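Local coordinates for 2'-deoxycytidine 5'-triphosphate deaminase (Agrobacterium tumefaciens, PDB 2R9Q), which probably catalyses the hydrolytic deamination of dCTP to dUTP, releasing ammonia and supplying the precursor for thymidylate synthesis, at residues Ser29-Asp34 / Pro95-Leu100; Ser99-Ala104 / Gly139-Leu144; Ser107-Pro112 / Arg167-His172. One frame throughout, in Å; residues are numbered along the deposited sequence.

Contact 1: residues Ser29-Asp34 / Pro95-Leu100; sequences SEADLD and PLMESL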
ATOM      1  N   SER B  29     -23.536 -33.779   6.178  1.00 79.60           N
ATOM      2  CA  SER B  29     -22.300 -33.525   5.448  1.00 79.10           C
ATOM      3  C   SER B  29     -22.221 -34.367   4.188  1.00 78.65           C
ATOM      4  O   SER B  29     -22.872 -35.391   4.101  1.00 77.87           O
ATOM      5  CB  SER B  29     -21.061 -33.754   6.314  1.00 78.48           C
ATOM      6  OG  SER B  29     -19.940 -33.170   5.687  1.00 75.80           O
ATOM      7  N   GLU B  30     -21.411 -33.915   3.225  1.00 78.49           N
ATOM      8  CA  GLU B  30     -21.203 -34.636   1.968  1.00 78.49           C
ATOM      9  C   GLU B  30     -20.428 -35.935   2.143  1.00 78.12           C
ATOM     10  O   GLU B  30     -20.431 -36.769   1.248  1.00 78.18           O
ATOM     11  CB  GLU B  30     -20.496 -33.756   0.939  1.00 78.19           C
ATOM     12  CG  GLU B  30     -21.376 -32.661   0.365  1.00 78.16           C
ATOM     13  CD  GLU B  30     -20.658 -31.788  -0.645  1.00 78.61           C
ATOM     14  OE1 GLU B  30     -19.816 -32.295  -1.413  1.00 78.59           O
ATOM     15  OE2 GLU B  30     -20.947 -30.582  -0.693  1.00 79.50           O
ATOM     16  N   ALA B  31     -19.756 -36.092   3.277  1.00 77.83           N
ATOM     17  CA  ALA B  31     -19.010 -37.312   3.588  1.00 77.72           C
ATOM     18  C   ALA B  31     -18.965 -37.560   5.089  1.00 77.59           C
ATOM     19  O   ALA B  31     -19.385 -36.723   5.885  1.00 76.79           O
ATOM     20  CB  ALA B  31     -17.605 -37.232   3.025  1.00 77.03           C
ATOM     21  N   ASP B  32     -18.477 -38.734   5.471  1.00 77.71           N
ATOM     22  CA  ASP B  32     -18.290 -39.046   6.884  1.00 77.40           C
ATOM     23  C   ASP B  32     -17.395 -37.955   7.458  1.00 76.63           C
ATOM     24  O   ASP B  32     -16.503 -37.490   6.776  1.00 76.15           O
ATOM     25  CB  ASP B  32     -17.653 -40.432   7.073  1.00 77.09           C
ATOM     26  N   LEU B  33     -17.643 -37.560   8.699  1.00 75.82           N
ATOM     27  CA  LEU B  33     -16.820 -36.571   9.376  1.00 75.50           C
ATOM     28  C   LEU B  33     -15.384 -37.079   9.495  1.00 75.17           C
ATOM     29  O   LEU B  33     -15.152 -38.261   9.393  1.00 75.26           O
ATOM     30  CB  LEU B  33     -17.418 -36.197  10.739  1.00 75.30           C
ATOM     31  CG  LEU B  33     -18.907 -35.756  10.748  1.00 74.35           C
ATOM     32  CD1 LEU B  33     -19.406 -35.405  12.160  1.00 72.68           C
ATOM     33  CD2 LEU B  33     -19.173 -34.603   9.764  1.00 73.57           C
ATOM     34  N   ASP B  34     -14.414 -36.167   9.590  1.00 75.07           N
ATOM     35  CA  ASP B  34     -13.040 -36.516   9.970  1.00 74.59           C
ATOM     36  C   ASP B  34     -13.082 -37.063  11.406  1.00 73.46           C
ATOM     37  O   ASP B  34     -13.907 -36.632  12.204  1.00 72.41           O
ATOM     38  CB  ASP B  34     -12.078 -35.305   9.939  1.00 74.40           C
ATOM     39  CG  ASP B  34     -11.966 -34.626   8.569  1.00 75.14           C
ATOM     40  OD1 ASP B  34     -12.272 -35.250   7.520  1.00 73.87           O
ATOM     41  OD2 ASP B  34     -11.547 -33.431   8.559  1.00 72.50           O
ATOM     42  N   PRO B  95     -18.924 -22.931  -0.911  1.00 56.16           N
ATOM     43  CA  PRO B  95     -19.871 -23.850  -0.266  1.00 57.18           C
ATOM     44  C   PRO B  95     -19.163 -24.870   0.590  1.00 57.54           C
ATOM     45  O   PRO B  95     -18.158 -25.457   0.188  1.00 56.63           O
ATOM     46  CB  PRO B  95     -20.625 -24.507  -1.444  1.00 57.33           C
ATOM     47  CG  PRO B  95     -20.512 -23.511  -2.567  1.00 57.03           C
ATOM     48  CD  PRO B  95     -19.121 -22.897  -2.368  1.00 56.62           C
ATOM     49  N   LEU B  96     -19.690 -25.038   1.792  1.00 58.42           N
ATOM     50  CA  LEU B  96     -19.119 -25.921   2.750  1.00 58.91           C
ATOM     51  C   LEU B  96     -19.777 -27.283   2.577  1.00 59.88           C
ATOM     52  O   LEU B  96     -20.906 -27.375   2.110  1.00 59.45           O
ATOM     53  CB  LEU B  96     -19.287 -25.334   4.159  1.00 58.75           C
ATOM     54  CG  LEU B  96     -18.548 -24.029   4.522  1.00 57.10           C
ATOM     55  CD1 LEU B  96     -19.047 -23.490   5.882  1.00 56.07           C
ATOM     56  CD2 LEU B  96     -17.034 -24.184   4.512  1.00 53.57           C
ATOM     57  N   MET B  97     -19.046 -28.347   2.905  1.00 61.32           N
ATOM     58  CA  MET B  97     -19.600 -29.712   2.901  1.00 62.22           C
ATOM     59  C   MET B  97     -20.769 -29.907   3.941  1.00 62.99           C
ATOM     60  O   MET B  97     -21.735 -30.622   3.701  1.00 62.14           O
ATOM     61  CB  MET B  97     -18.471 -30.713   3.132  1.00 62.44           C
ATOM     62  CG  MET B  97     -17.440 -30.825   2.006  1.00 61.88           C
ATOM     63  SD  MET B  97     -16.051 -31.959   2.358  1.00 60.75           S
ATOM     64  CE  MET B  97     -16.914 -33.496   2.604  1.00 62.61           C
ATOM     65  N   GLU B  98     -20.690 -29.232   5.078  1.00 64.31           N
ATOM     66  CA  GLU B  98     -21.705 -29.368   6.122  1.00 65.30           C
ATOM     67  C   GLU B  98     -22.941 -28.527   5.864  1.00 65.37           C
ATOM     68  O   GLU B  98     -22.849 -27.400   5.390  1.00 65.39           O
ATOM     69  CB  GLU B  98     -21.128 -29.028   7.487  1.00 65.23           C
ATOM     70  CG  GLU B  98     -20.127 -30.055   7.995  1.00 66.75           C
ATOM     71  CD  GLU B  98     -18.838 -30.076   7.186  1.00 67.53           C
ATOM     72  OE1 GLU B  98     -18.301 -28.978   6.867  1.00 65.27           O
ATOM     73  OE2 GLU B  98     -18.378 -31.188   6.867  1.00 66.62           O
ATOM     74  N   SER B  99     -24.103 -29.101   6.146  1.00 66.31           N
ATOM     75  CA  SER B  99     -25.373 -28.372   6.085  1.00 67.30           C
ATOM     76  C   SER B  99     -26.228 -28.712   7.301  1.00 67.39           C
ATOM     77  O   SER B  99     -25.932 -29.660   8.045  1.00 65.97           O
ATOM     78  CB  SER B  99     -26.122 -28.533   4.722  1.00 67.54           C
ATOM     79  OG  SER B  99     -26.710 -29.799   4.478  1.00 66.55           O
ATOM     80  N   LEU B 100     -27.248 -27.887   7.520  1.00 68.07           N
ATOM     81  CA  LEU B 100     -28.011 -27.935   8.756  1.00 69.08           C
ATOM     82  C   LEU B 100     -29.523 -28.128   8.555  1.00 69.48           C
ATOM     83  O   LEU B 100     -30.092 -27.718   7.552  1.00 68.68           O
ATOM     84  CB  LEU B 100     -27.734 -26.679   9.596  1.00 69.06           C
ATOM     85  CG  LEU B 100     -26.295 -26.428  10.071  1.00 69.84           C
ATOM     86  CD1 LEU B 100     -26.209 -25.031  10.667  1.00 68.56           C
ATOM     87  CD2 LEU B 100     -25.791 -27.511  11.074  1.00 68.97           C
TER

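Contact 2: residues Ser99-Ala104 / Gly139-Leu144; sequences SLALPA and GYTGPL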
ATOM      1  N   SER B  99     -24.103 -29.101   6.146  1.00 66.31           N
ATOM      2  CA  SER B  99     -25.373 -28.372   6.085  1.00 67.30           C
ATOM      3  C   SER B  99     -26.228 -28.712   7.301  1.00 67.39           C
ATOM      4  O   SER B  99     -25.932 -29.660   8.045  1.00 65.97           O
ATOM      5  CB  SER B  99     -26.122 -28.533   4.722  1.00 67.54           C
ATOM      6  OG  SER B  99     -26.710 -29.799   4.478  1.00 66.55           O
ATOM      7  N   LEU B 100     -27.248 -27.887   7.520  1.00 68.07           N
ATOM      8  CA  LEU B 100     -28.011 -27.935   8.756  1.00 69.08           C
ATOM      9  C   LEU B 100     -29.523 -28.128   8.555  1.00 69.48           C
ATOM     10  O   LEU B 100     -30.092 -27.718   7.552  1.00 68.68           O
ATOM     11  CB  LEU B 100     -27.734 -26.679   9.596  1.00 69.06           C
ATOM     12  CG  LEU B 100     -26.295 -26.428  10.071  1.00 69.84           C
ATOM     13  CD1 LEU B 100     -26.209 -25.031  10.667  1.00 68.56           C
ATOM     14  CD2 LEU B 100     -25.791 -27.511  11.074  1.00 68.97           C
ATOM     15  N   ALA B 101     -30.121 -28.824   9.522  1.00 70.41           N
ATOM     16  CA  ALA B 101     -31.558 -28.817   9.798  1.00 70.95           C
ATOM     17  C   ALA B 101     -31.697 -28.792  11.343  1.00 71.51           C
ATOM     18  O   ALA B 101     -31.881 -29.810  12.001  1.00 71.05           O
ATOM     19  CB  ALA B 101     -32.220 -30.025   9.186  1.00 70.57           C
ATOM     20  N   LEU B 102     -31.551 -27.601  11.911  1.00 72.59           N
ATOM     21  CA  LEU B 102     -31.512 -27.400  13.361  1.00 72.54           C
ATOM     22  C   LEU B 102     -32.893 -27.487  14.067  1.00 73.03           C
ATOM     23  O   LEU B 102     -33.884 -26.927  13.581  1.00 71.59           O
ATOM     24  CB  LEU B 102     -30.872 -26.038  13.668  1.00 72.37           C
ATOM     25  CG  LEU B 102     -29.407 -25.977  14.143  1.00 72.25           C
ATOM     26  CD1 LEU B 102     -28.521 -27.009  13.478  1.00 70.48           C
ATOM     27  CD2 LEU B 102     -28.877 -24.550  13.946  1.00 71.31           C
ATOM     28  N   PRO B 103     -32.951 -28.173  15.229  1.00 73.35           N
ATOM     29  CA  PRO B 103     -34.096 -28.050  16.146  1.00 74.02           C
ATOM     30  C   PRO B 103     -34.430 -26.583  16.433  1.00 74.03           C
ATOM     31  O   PRO B 103     -33.509 -25.791  16.624  1.00 74.04           O
ATOM     32  CB  PRO B 103     -33.596 -28.726  17.428  1.00 74.05           C
ATOM     33  CG  PRO B 103     -32.552 -29.690  16.978  1.00 74.07           C
ATOM     34  CD  PRO B 103     -31.933 -29.107  15.730  1.00 73.49           C
ATOM     35  N   ALA B 104     -35.717 -26.232  16.484  1.00 73.60           N
ATOM     36  CA  ALA B 104     -36.166 -24.835  16.597  1.00 73.75           C
ATOM     37  C   ALA B 104     -35.675 -24.059  17.838  1.00 73.16           C
ATOM     38  O   ALA B 104     -35.708 -22.821  17.846  1.00 71.90           O
ATOM     39  CB  ALA B 104     -37.700 -24.758  16.501  1.00 73.83           C
ATOM     40  N   GLY B 139     -33.136 -22.824  14.716  1.00 65.49           N
ATOM     41  CA  GLY B 139     -33.936 -23.648  13.830  1.00 65.78           C
ATOM     42  C   GLY B 139     -33.556 -23.649  12.366  1.00 65.81           C
ATOM     43  O   GLY B 139     -34.309 -24.151  11.551  1.00 65.64           O
ATOM     44  N   TYR B 140     -32.370 -23.137  12.040  1.00 65.54           N
ATOM     45  CA  TYR B 140     -31.953 -22.945  10.660  1.00 64.72           C
ATOM     46  C   TYR B 140     -31.826 -24.274   9.913  1.00 64.17           C
ATOM     47  O   TYR B 140     -31.166 -25.217  10.371  1.00 62.68           O
ATOM     48  CB  TYR B 140     -30.619 -22.153  10.583  1.00 64.62           C
ATOM     49  CG  TYR B 140     -30.069 -21.960   9.160  1.00 64.16           C
ATOM     50  CD1 TYR B 140     -30.569 -20.959   8.326  1.00 62.13           C
ATOM     51  CD2 TYR B 140     -29.039 -22.786   8.660  1.00 62.36           C
ATOM     52  CE1 TYR B 140     -30.082 -20.808   7.031  1.00 61.64           C
ATOM     53  CE2 TYR B 140     -28.554 -22.639   7.385  1.00 60.24           C
ATOM     54  CZ  TYR B 140     -29.071 -21.653   6.566  1.00 62.89           C
ATOM     55  OH  TYR B 140     -28.584 -21.494   5.273  1.00 62.05           O
ATOM     56  N   THR B 141     -32.477 -24.302   8.752  1.00 64.07           N
ATOM     57  CA  THR B 141     -32.363 -25.349   7.759  1.00 64.12           C
ATOM     58  C   THR B 141     -31.746 -24.732   6.547  1.00 64.18           C
ATOM     59  O   THR B 141     -32.284 -23.738   6.018  1.00 63.82           O
ATOM     60  CB  THR B 141     -33.721 -25.907   7.333  1.00 63.81           C
ATOM     61  OG1 THR B 141     -34.344 -26.493   8.468  1.00 63.76           O
ATOM     62  CG2 THR B 141     -33.580 -26.970   6.228  1.00 63.78           C
ATOM     63  N   GLY B 142     -30.640 -25.332   6.089  1.00 63.41           N
ATOM     64  CA  GLY B 142     -29.968 -24.855   4.901  1.00 63.23           C
ATOM     65  C   GLY B 142     -28.492 -25.169   4.756  1.00 62.72           C
ATOM     66  O   GLY B 142     -27.890 -25.865   5.577  1.00 60.23           O
ATOM     67  N   PRO B 143     -27.901 -24.648   3.675  1.00 63.02           N
ATOM     68  CA  PRO B 143     -26.486 -24.781   3.410  1.00 63.04           C
ATOM     69  C   PRO B 143     -25.666 -23.749   4.166  1.00 62.15           C
ATOM     70  O   PRO B 143     -26.214 -22.799   4.710  1.00 61.45           O
ATOM     71  CB  PRO B 143     -26.406 -24.539   1.909  1.00 62.81           C
ATOM     72  CG  PRO B 143     -27.459 -23.579   1.674  1.00 63.48           C
ATOM     73  CD  PRO B 143     -28.575 -23.909   2.598  1.00 62.89           C
ATOM     74  N   LEU B 144     -24.351 -23.982   4.206  1.00 61.72           N
ATOM     75  CA  LEU B 144     -23.395 -23.045   4.782  1.00 60.29           C
ATOM     76  C   LEU B 144     -22.323 -22.688   3.742  1.00 59.35           C
ATOM     77  O   LEU B 144     -21.958 -23.502   2.881  1.00 57.31           O
ATOM     78  CB  LEU B 144     -22.753 -23.622   6.055  1.00 60.19           C
ATOM     79  CG  LEU B 144     -23.607 -23.958   7.286  1.00 60.12           C
ATOM     80  CD1 LEU B 144     -22.795 -24.811   8.307  1.00 58.51           C
ATOM     81  CD2 LEU B 144     -24.209 -22.720   7.972  1.00 59.06           C
TER

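Contact 3: residues Ser107-Pro112 / Arg167-His172; sequences SASANP and RFRIGH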
ATOM      1  N   SER B 107     -29.628 -22.838  18.115  1.00 66.03           N
ATOM      2  CA  SER B 107     -28.943 -21.899  17.241  1.00 65.29           C
ATOM      3  C   SER B 107     -27.444 -22.214  17.168  1.00 63.67           C
ATOM      4  O   SER B 107     -26.958 -23.131  17.824  1.00 63.30           O
ATOM      5  CB  SER B 107     -29.162 -20.459  17.733  1.00 65.42           C
ATOM      6  OG  SER B 107     -28.423 -20.175  18.903  1.00 65.07           O
ATOM      7  N   ALA B 108     -26.716 -21.472  16.345  1.00 62.53           N
ATOM      8  CA  ALA B 108     -25.268 -21.595  16.330  1.00 62.17           C
ATOM      9  C   ALA B 108     -24.519 -20.317  15.934  1.00 61.39           C
ATOM     10  O   ALA B 108     -25.072 -19.417  15.325  1.00 60.37           O
ATOM     11  CB  ALA B 108     -24.838 -22.795  15.492  1.00 60.80           C
ATOM     12  N   SER B 109     -23.255 -20.244  16.344  1.00 61.22           N
ATOM     13  CA  SER B 109     -22.334 -19.213  15.862  1.00 60.79           C
ATOM     14  C   SER B 109     -20.998 -19.812  15.281  1.00 59.64           C
ATOM     15  O   SER B 109     -20.653 -20.940  15.542  1.00 58.10           O
ATOM     16  CB  SER B 109     -22.098 -18.173  16.965  1.00 60.60           C
ATOM     17  OG  SER B 109     -21.339 -18.682  18.033  1.00 61.29           O
ATOM     18  N   ALA B 110     -20.284 -19.023  14.481  1.00 58.93           N
ATOM     19  CA  ALA B 110     -19.030 -19.439  13.841  1.00 58.23           C
ATOM     20  C   ALA B 110     -17.874 -18.476  14.158  1.00 57.64           C
ATOM     21  O   ALA B 110     -18.074 -17.276  14.380  1.00 58.68           O
ATOM     22  CB  ALA B 110     -19.221 -19.597  12.337  1.00 57.23           C
ATOM     23  N   ASN B 111     -16.678 -19.047  14.258  1.00 57.20           N
ATOM     24  CA  ASN B 111     -15.434 -18.338  14.468  1.00 57.05           C
ATOM     25  C   ASN B 111     -14.327 -19.056  13.694  1.00 57.03           C
ATOM     26  O   ASN B 111     -14.438 -20.258  13.430  1.00 56.81           O
ATOM     27  CB  ASN B 111     -15.076 -18.300  15.948  1.00 56.89           C
ATOM     28  CG  ASN B 111     -15.644 -17.116  16.652  1.00 56.70           C
ATOM     29  OD1 ASN B 111     -15.774 -16.030  16.072  1.00 58.74           O
ATOM     30  ND2 ASN B 111     -15.967 -17.294  17.923  1.00 52.93           N
ATOM     31  N   PRO B 112     -13.281 -18.322  13.280  1.00 56.96           N
ATOM     32  CA  PRO B 112     -12.120 -18.993  12.714  1.00 56.66           C
ATOM     33  C   PRO B 112     -11.424 -19.918  13.679  1.00 55.99           C
ATOM     34  O   PRO B 112     -11.411 -19.663  14.856  1.00 55.56           O
ATOM     35  CB  PRO B 112     -11.209 -17.844  12.318  1.00 57.00           C
ATOM     36  CG  PRO B 112     -11.689 -16.685  13.113  1.00 57.11           C
ATOM     37  CD  PRO B 112     -13.128 -16.857  13.258  1.00 56.92           C
ATOM     38  N   ARG B 167     -20.140 -23.550  16.719  1.00 60.69           N
ATOM     39  CA  ARG B 167     -20.568 -23.949  18.064  1.00 61.11           C
ATOM     40  C   ARG B 167     -22.092 -23.887  18.146  1.00 61.02           C
ATOM     41  O   ARG B 167     -22.697 -22.895  17.771  1.00 59.36           O
ATOM     42  CB  ARG B 167     -19.936 -23.014  19.092  1.00 60.94           C
ATOM     43  CG  ARG B 167     -20.389 -23.177  20.536  1.00 60.14           C
ATOM     44  CD  ARG B 167     -19.450 -22.440  21.474  1.00 59.25           C
ATOM     45  NE  ARG B 167     -18.123 -23.077  21.590  1.00 58.63           N
ATOM     46  CZ  ARG B 167     -17.140 -22.637  22.365  1.00 55.67           C
ATOM     47  NH1 ARG B 167     -17.296 -21.544  23.077  1.00 58.60           N
ATOM     48  NH2 ARG B 167     -15.987 -23.286  22.420  1.00 55.09           N
ATOM     49  N   PHE B 168     -22.700 -24.965  18.622  1.00 62.42           N
ATOM     50  CA  PHE B 168     -24.167 -25.068  18.770  1.00 63.39           C
ATOM     51  C   PHE B 168     -24.593 -24.844  20.200  1.00 64.59           C
ATOM     52  O   PHE B 168     -23.889 -25.233  21.122  1.00 64.02           O
ATOM     53  CB  PHE B 168     -24.672 -26.435  18.309  1.00 62.78           C
ATOM     54  CG  PHE B 168     -24.234 -26.805  16.933  1.00 61.14           C
ATOM     55  CD1 PHE B 168     -25.015 -26.508  15.848  1.00 59.49           C
ATOM     56  CD2 PHE B 168     -23.027 -27.453  16.729  1.00 62.34           C
ATOM     57  CE1 PHE B 168     -24.607 -26.821  14.592  1.00 60.38           C
ATOM     58  CE2 PHE B 168     -22.621 -27.785  15.474  1.00 60.52           C
ATOM     59  CZ  PHE B 168     -23.410 -27.470  14.402  1.00 61.05           C
ATOM     60  N   ARG B 169     -25.753 -24.214  20.377  1.00 66.85           N
ATOM     61  CA  ARG B 169     -26.277 -23.920  21.711  1.00 68.39           C
ATOM     62  C   ARG B 169     -27.819 -23.882  21.837  1.00 69.45           C
ATOM     63  O   ARG B 169     -28.534 -23.635  20.863  1.00 69.02           O
ATOM     64  CB  ARG B 169     -25.685 -22.598  22.187  1.00 68.82           C
ATOM     65  CG  ARG B 169     -26.023 -21.427  21.305  1.00 68.79           C
ATOM     66  CD  ARG B 169     -25.544 -20.129  21.897  1.00 70.78           C
ATOM     67  NE  ARG B 169     -24.109 -20.079  22.167  1.00 70.85           N
ATOM     68  CZ  ARG B 169     -23.157 -19.950  21.242  1.00 70.80           C
ATOM     69  NH1 ARG B 169     -23.439 -19.924  19.945  1.00 71.68           N
ATOM     70  NH2 ARG B 169     -21.898 -19.879  21.626  1.00 70.92           N
ATOM     71  N   ILE B 170     -28.322 -24.147  23.042  1.00 70.66           N
ATOM     72  CA  ILE B 170     -29.733 -23.883  23.377  1.00 71.44           C
ATOM     73  C   ILE B 170     -29.763 -22.764  24.404  1.00 72.37           C
ATOM     74  O   ILE B 170     -29.200 -22.883  25.469  1.00 71.19           O
ATOM     75  CB  ILE B 170     -30.489 -25.143  23.857  1.00 71.35           C
ATOM     76  CG1 ILE B 170     -30.431 -26.230  22.759  1.00 70.92           C
ATOM     77  CG2 ILE B 170     -31.971 -24.802  24.186  1.00 68.59           C
ATOM     78  CD1 ILE B 170     -30.286 -27.646  23.262  1.00 69.11           C
ATOM     79  N   GLY B 171     -30.393 -21.653  24.027  1.00 74.37           N
ATOM     80  CA  GLY B 171     -30.315 -20.401  24.774  1.00 75.31           C
ATOM     81  C   GLY B 171     -28.928 -19.772  24.750  1.00 76.17           C
ATOM     82  O   GLY B 171     -28.112 -20.036  23.872  1.00 75.21           O
ATOM     83  N   HIS B 172     -28.674 -18.932  25.742  1.00 77.68           N
ATOM     84  CA  HIS B 172     -27.421 -18.225  25.853  1.00 79.02           C
ATOM     85  C   HIS B 172     -27.008 -18.201  27.313  1.00 78.77           C
ATOM     86  O   HIS B 172     -27.199 -17.208  27.988  1.00 78.23           O
ATOM     87  CB  HIS B 172     -27.584 -16.819  25.272  1.00 79.75           C
ATOM     88  CG  HIS B 172     -26.333 -16.249  24.685  1.00 81.41           C
ATOM     89  ND1 HIS B 172     -26.140 -14.891  24.532  1.00 82.37           N
ATOM     90  CD2 HIS B 172     -25.206 -16.846  24.228  1.00 82.97           C
ATOM     91  CE1 HIS B 172     -24.955 -14.680  23.989  1.00 83.46           C
ATOM     92  NE2 HIS B 172     -24.367 -15.849  23.794  1.00 83.41           N
TER
HETATM   93  O   HOH W   1     -25.928 -18.906  18.609  1.00 37.76           O

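Contact 1: residues Ser29-Asp34 / Pro95-Leu100
With OG anti to its own backbone N (chi1 -165°), Ser29 presents its hydroxyl to Glu98, whose chain bends at chi2 (68°) and carries CD back toward Ser29 although CB sets out away from it. The hydroxyl donates to the carboxylate, Ser29 OG to Glu98 OE2 being 2.8 Å, and comes from above the carboxylate plane, 40° out of it. Serine suits this place because its short arm can give a proton to Glu98 while its oxygen takes one from Arg46 NH1. The same arginine forms a salt bridge through NE to Glu98 OE2, so hydroxyl, carboxylate and guanidinium close a polar cluster, which probably offsets the charge of the buried glutamate.

The setting is a corner of strand 91-101, in one of the two antiparallel sheets of the N-terminal, dUTPase-like part of the chain. The strand turns at Met97, and the loop that follows strand 27-28 passes alongside there, Ser29 lying nearest Glu98 and Glu30 nearest Met97. At this corner the backbone bond is weak, Glu30 N to Met97 O spanning 3.3 Å, and a CA-H...O contact supplements it, with Ser29 CA 3.4 Å from Met97 O.

Met97 adds the apolar part. The methyl CE of its unbranched chain comes to 3.8 Å from Ala31 CB, while Glu30 CB lies 4.0 Å from Met97 CE. The small methyl of Ala31 lets the end of the thioether lie against it. Glu30 lends its aliphatic stem to this contact, and its carboxylate forms a salt bridge through OE1 with Arg159.

Contact 2: residues Ser99-Ala104 / Gly139-Leu144
Leu100 and Gly142 form a hydrogen-bonded pair at the heart of the antiparallel backbone pairing: Leu100 N donates almost straight to Gly142 O at 2.9 Å, and Gly142 N returns a bond to Leu100 O. One pair further on, Ala101 faces Thr141 in a non-hydrogen-bonded pair, and Leu102 N reaches Tyr140 O at 2.9 Å, from above that carbonyl's plane. CA-H...O contacts fill in between: Thr141 CA lies 3.3 Å from Leu100 O, and Gly139 CA is as near to Leu102 O.

The two glycines shape the 139-144 chain. Gly139 has a positive phi (85°), and its CA approaches Ala104 CA to 3.7 Å, a closeness that the lack of a side chain permits. At Gly142, where the chain turns a corner into strand 143-150, a side chain would run into the hydroxyl of Tyr140 and be pressed against the carbonyl O of Thr141.

Among the apolar contacts, Leu100 is central. One of its two branches, CD1, meets Tyr140 CD2 at 4.1 Å near the plane of the ring, at its edge, and meets Leu144 CD2 at the same distance. Leu100 and Tyr140 cross at about a right angle, the tyrosine having CG anti to its backbone N (chi1 177°). Leu102 touches the same residue more loosely, its CD2 4.5 Å from Tyr140 CB.

The phenol ring is fixed at its far end by polar bonds. Tyr140 OH donates to Pro143 O at 2.8 Å, lying in the carbonyl plane, and also bonds with Asp128 N. The buried tyrosine therefore does double duty: its carbon edge belongs to the leucine layer, while its hydroxyl satisfies backbone groups beside the corner at Gly142, where the chain enters strand 143-150.

Contact 3: residues Ser107-Pro112 / Arg167-His172
Arg169 and Ser109 meet across the sheet on a shared face, the arginine reaching diagonally past the residue paired with it. Its CG takes the position between backbone N and carbonyl carbon (chi1 60°), the chain bends again at chi3, which sets NE, and the guanidinium comes to lie beside Ser109. There NH1 donates to Ser109 OG at 3.1 Å, with the hydroxyl near the guanidinium's edge but tilted 19° from its plane. A water joins the group to Ser107: it accepts from Arg169 NH1 at 3.0 Å and bonds with Ser107 OG at 2.8 Å. Serine fits both sites, being small enough to lie beside the arginine's side chain and polar enough to receive it. Nearer the backbone than the charged end, the aliphatic Arg169 CG packs 3.6 Å from Ser107 OG. NE forms a salt bridge with Glu338, so the side chain links this N-terminal sheet to a strand of the C-terminal half.

The two strands belong to one of the two antiparallel sheets of the N-terminal dUTPase-like domain. Ser107 pairs with Arg169 and Ser109 with Arg167 as hydrogen-bonded pairs, each with two backbone bonds, the shortest of the four being Arg167 N to Ser109 O at 2.9 Å. Between them, Ala108 and Phe168 form a non-hydrogen-bonded pair.

That pair looks to the opposite face. The methyl Ala108 CB touches Phe168 CD1 at 3.7 Å. It also lies 3.1 Å from Arg167 O, a tight spot in which a methyl is the fitting size. The aromatic ring continues the apolar side onto Leu13. Arg167, on the face of the serines, extends its guanidinium away from strand 107-112 to the carbonyl oxygens of Ala41, Ala277 and Phe297.

Contacts 1 and 2 are only partly buried, whereas contact 3 is buried and nearer the centre of the chain. The first two share Ser99 and Leu100 and both lie on strand 91-101: contact 1 ties a loop to its corner by a hydroxyl-carboxylate bond, beside Arg46, and methionine packing, and contact 2 pairs the end of the strand with the residues leading into strand 143-150, chiefly by backbone bonds and leucine packing. Contact 3 joins strands of another sheet, with an arginine-serine face and an apolar one. The apolar sides meet: Leu100 CD2 packs 3.8 Å from Phe168 CE1, and Leu102 CD1 lies near the same carbon, bringing the two sheets together.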